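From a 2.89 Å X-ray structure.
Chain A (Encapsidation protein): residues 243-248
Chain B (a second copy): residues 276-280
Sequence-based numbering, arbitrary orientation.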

ATOM      1  N   ALA A 243     -29.688  25.542   4.015  1.00 39.34           N
ATOM      2  CA  ALA A 243     -30.307  26.294   2.931  1.00 41.24           C
ATOM      3  C   ALA A 243     -29.395  27.415   2.452  1.00 42.26           C
ATOM      4  O   ALA A 243     -29.344  27.715   1.252  1.00 47.96           O
ATOM      5  N   LYS A 244     -28.659  28.047   3.371  1.00 39.62           N
ATOM      6  CA  LYS A 244     -27.776  29.131   2.958  1.00 54.37           C
ATOM      7  C   LYS A 244     -26.644  28.629   2.068  1.00 53.71           C
ATOM      8  O   LYS A 244     -26.201  29.347   1.164  1.00 51.04           O
ATOM      9  N   ASN A 245     -26.172  27.406   2.293  1.00 48.51           N
ATOM     10  CA  ASN A 245     -25.132  26.824   1.452  1.00 47.27           C
ATOM     11  C   ASN A 245     -25.797  26.215   0.224  1.00 50.15           C
ATOM     12  O   ASN A 245     -26.468  25.182   0.317  1.00 50.73           O
ATOM     13  N   ARG A 246     -25.612  26.856  -0.931  1.00 60.30           N
ATOM     14  CA  ARG A 246     -26.288  26.394  -2.138  1.00 56.71           C
ATOM     15  C   ARG A 246     -25.757  25.034  -2.579  1.00 46.87           C
ATOM     16  O   ARG A 246     -26.526  24.184  -3.041  1.00 59.63           O
ATOM     17  N   ASP A 247     -24.447  24.806  -2.446  1.00 48.89           N
ATOM     18  CA  ASP A 247     -23.871  23.546  -2.910  1.00 55.63           C
ATOM     19  C   ASP A 247     -24.523  22.348  -2.228  1.00 51.26           C
ATOM     20  O   ASP A 247     -24.852  21.353  -2.887  1.00 41.08           O
ATOM     21  N   PHE A 248     -24.716  22.418  -0.910  1.00 58.66           N
ATOM     22  CA  PHE A 248     -25.368  21.315  -0.212  1.00 56.30           C
ATOM     23  C   PHE A 248     -26.806  21.145  -0.683  1.00 49.72           C
ATOM     24  O   PHE A 248     -27.264  20.021  -0.919  1.00 52.26           O
TER
ATOM     25  N   LYS B 276     -23.213  32.833 -12.696  1.00 42.93           N
ATOM     26  CA  LYS B 276     -24.468  32.816 -11.951  1.00 45.02           C
ATOM     27  C   LYS B 276     -24.413  31.720 -10.892  1.00 46.73           C
ATOM     28  O   LYS B 276     -24.354  30.530 -11.222  1.00 53.92           O
ATOM     29  N   TYR B 277     -24.438  32.119  -9.621  1.00 43.54           N
ATOM     30  CA  TYR B 277     -24.390  31.179  -8.509  1.00 35.99           C
ATOM     31  C   TYR B 277     -25.325  31.638  -7.403  1.00 44.65           C
ATOM     32  O   TYR B 277     -25.254  32.789  -6.962  1.00 51.04           O
ATOM     33  N   ASP B 278     -26.205  30.739  -6.964  1.00 49.82           N
ATOM     34  CA  ASP B 278     -27.048  30.946  -5.789  1.00 51.51           C
ATOM     35  C   ASP B 278     -27.871  32.231  -5.903  1.00 60.50           C
ATOM     36  O   ASP B 278     -27.827  33.112  -5.043  1.00 64.17           O
ATOM     37  N   ARG B 279     -28.643  32.312  -6.985  1.00 53.79           N
ATOM     38  CA  ARG B 279     -29.581  33.415  -7.204  1.00 55.45           C
ATOM     39  C   ARG B 279     -28.871  34.756  -7.367  1.00 54.83           C
ATOM     40  O   ARG B 279     -29.470  35.815  -7.148  1.00 47.85           O
ATOM     41  N   GLN B 280     -27.598  34.733  -7.749  1.00 52.83           N
ATOM     42  CA  GLN B 280     -26.822  35.953  -7.900  1.00 48.94           C
ATOM     43  C   GLN B 280     -25.826  35.762  -9.033  1.00 43.83           C
ATOM     44  O   GLN B 280     -25.656  34.661  -9.561  1.00 49.34           O
TER

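The contact is small and largely polar, built around one arginine of chain A that reaches over a turn of chain B and forms a salt bridge there without a hydrogen bond crossing between the stretches. A:Arg246, at the start of a helix, points its CA-to-CB bond toward chain B and has the largest covered area of any residue here. Its chi1 is t, but chi2 and chi3 are both p, so the chain bends and lays the guanidinium over the turn, with B:Asp278 CA over one face. The salt bridge joins A:Arg246 NE to B:Asp278 OD1 at 3.5 Å, a long separation that suits charge attraction better than a tight polar bond. B:Asp278 has chi1 t and leaves the backbone sideways; its OD2 lies 3.8 Å from A:Lys244 O. Farther along, A:Arg246 NH2 comes within 3.8 Å of B:Arg279 N, while the B:Arg279 side chain contributes little.

The turn is held by B:Tyr277 N donating to B:Gln280 O at 2.8 Å, with a weak return bond from B:Gln280 N to B:Tyr277 O at 3.1 Å. B:Tyr277 (chi1 t) starts sideways, yet its end comes nearer, bringing OH to 3.6 Å from A:Asp247 CB. Its ring also approaches the arginine stem, with CE2 4.4 Å from A:Arg246 CB.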

ATOM      1  CB  ALA A 243     -31.656  26.855   3.380  1.00 44.38           C
ATOM      2  CB  LYS A 244     -27.189  29.862   4.167  1.00 54.99           C
ATOM      3  CG  LYS A 244     -28.212  30.636   4.973  1.00 40.16           C
ATOM      4  CD  LYS A 244     -27.549  31.474   6.053  1.00 49.94           C
ATOM      5  CE  LYS A 244     -28.589  32.233   6.865  1.00 71.99           C
ATOM      6  NZ  LYS A 244     -27.987  33.330   7.672  1.00 72.96           N
ATOM      7  CB  ASN A 245     -24.332  25.782   2.227  1.00 47.41           C
ATOM      8  CG  ASN A 245     -23.259  26.406   3.100  1.00 62.23           C
ATOM      9  OD1 ASN A 245     -22.072  26.377   2.765  1.00 50.11           O
ATOM     10  ND2 ASN A 245     -23.674  26.994   4.216  1.00 50.73           N
ATOM     11  CB  ARG A 246     -26.155  27.434  -3.257  1.00 48.27           C
ATOM     12  CG  ARG A 246     -26.768  26.971  -4.582  1.00 57.23           C
ATOM     13  CD  ARG A 246     -28.258  26.616  -4.460  1.00 72.80           C
ATOM     14  NE  ARG A 246     -29.186  27.741  -4.594  1.00 71.84           N
ATOM     15  CZ  ARG A 246     -29.658  28.174  -5.762  1.00 79.31           C
ATOM     16  NH1 ARG A 246     -29.287  27.582  -6.892  1.00 70.99           N
ATOM     17  NH2 ARG A 246     -30.503  29.195  -5.805  1.00 83.08           N
ATOM     18  CB  ASP A 247     -22.360  23.535  -2.670  1.00 41.94           C
ATOM     19  CG  ASP A 247     -21.667  22.360  -3.347  1.00 43.47           C
ATOM     20  OD1 ASP A 247     -22.271  21.271  -3.436  1.00 45.84           O
ATOM     21  OD2 ASP A 247     -20.514  22.526  -3.792  1.00 61.56           O
ATOM     22  CB  PHE A 248     -25.321  21.548   1.298  1.00 47.09           C
ATOM     23  CG  PHE A 248     -26.187  20.606   2.084  1.00 43.00           C
ATOM     24  CD1 PHE A 248     -25.770  19.310   2.344  1.00 46.02           C
ATOM     25  CD2 PHE A 248     -27.417  21.017   2.567  1.00 41.28           C
ATOM     26  CE1 PHE A 248     -26.561  18.449   3.076  1.00 41.05           C
ATOM     27  CE2 PHE A 248     -28.217  20.154   3.292  1.00 38.17           C
ATOM     28  CZ  PHE A 248     -27.791  18.866   3.540  1.00 39.99           C
TER
ATOM     29  CB  LYS B 276     -25.656  32.609 -12.889  1.00 39.68           C
ATOM     30  CG  LYS B 276     -26.993  32.522 -12.158  1.00 40.16           C
ATOM     31  CD  LYS B 276     -28.193  32.518 -13.101  1.00 59.49           C
ATOM     32  CE  LYS B 276     -28.208  31.315 -14.029  1.00 72.34           C
ATOM     33  NZ  LYS B 276     -29.414  31.328 -14.910  1.00 70.54           N
ATOM     34  CB  TYR B 277     -22.966  31.035  -7.959  1.00 30.46           C
ATOM     35  CG  TYR B 277     -22.759  29.767  -7.163  1.00 37.23           C
ATOM     36  CD1 TYR B 277     -22.758  28.528  -7.790  1.00 56.08           C
ATOM     37  CD2 TYR B 277     -22.564  29.805  -5.789  1.00 46.12           C
ATOM     38  CE1 TYR B 277     -22.571  27.363  -7.072  1.00 60.66           C
ATOM     39  CE2 TYR B 277     -22.376  28.642  -5.061  1.00 50.97           C
ATOM     40  CZ  TYR B 277     -22.381  27.424  -5.709  1.00 56.78           C
ATOM     41  OH  TYR B 277     -22.193  26.262  -4.995  1.00 53.14           O
ATOM     42  CB  ASP B 278     -26.191  30.964  -4.513  1.00 56.69           C
ATOM     43  CG  ASP B 278     -27.025  30.985  -3.244  1.00 59.55           C
ATOM     44  OD1 ASP B 278     -28.264  30.861  -3.344  1.00 68.23           O
ATOM     45  OD2 ASP B 278     -26.440  31.129  -2.149  1.00 49.08           O
ATOM     46  CB  ARG B 279     -30.600  33.501  -6.059  1.00 64.95           C
ATOM     47  CG  ARG B 279     -31.845  34.309  -6.383  1.00 68.40           C
ATOM     48  CD  ARG B 279     -32.772  34.440  -5.179  1.00 78.41           C
ATOM     49  NE  ARG B 279     -33.395  33.170  -4.813  1.00 91.09           N
ATOM     50  CZ  ARG B 279     -34.506  33.061  -4.088  1.00 97.08           C
ATOM     51  NH1 ARG B 279     -35.130  34.147  -3.652  1.00 84.88           N
ATOM     52  NH2 ARG B 279     -34.998  31.862  -3.807  1.00 98.65           N
ATOM     53  CB  GLN B 280     -26.088  36.315  -6.604  1.00 53.08           C
ATOM     54  CG  GLN B 280     -26.893  37.147  -5.624  1.00 64.21           C
ATOM     55  CD  GLN B 280     -26.077  37.545  -4.410  1.00 63.53           C
ATOM     56  OE1 GLN B 280     -25.043  36.940  -4.117  1.00 51.59           O
ATOM     57  NE2 GLN B 280     -26.527  38.577  -3.704  1.00 64.91           N
TER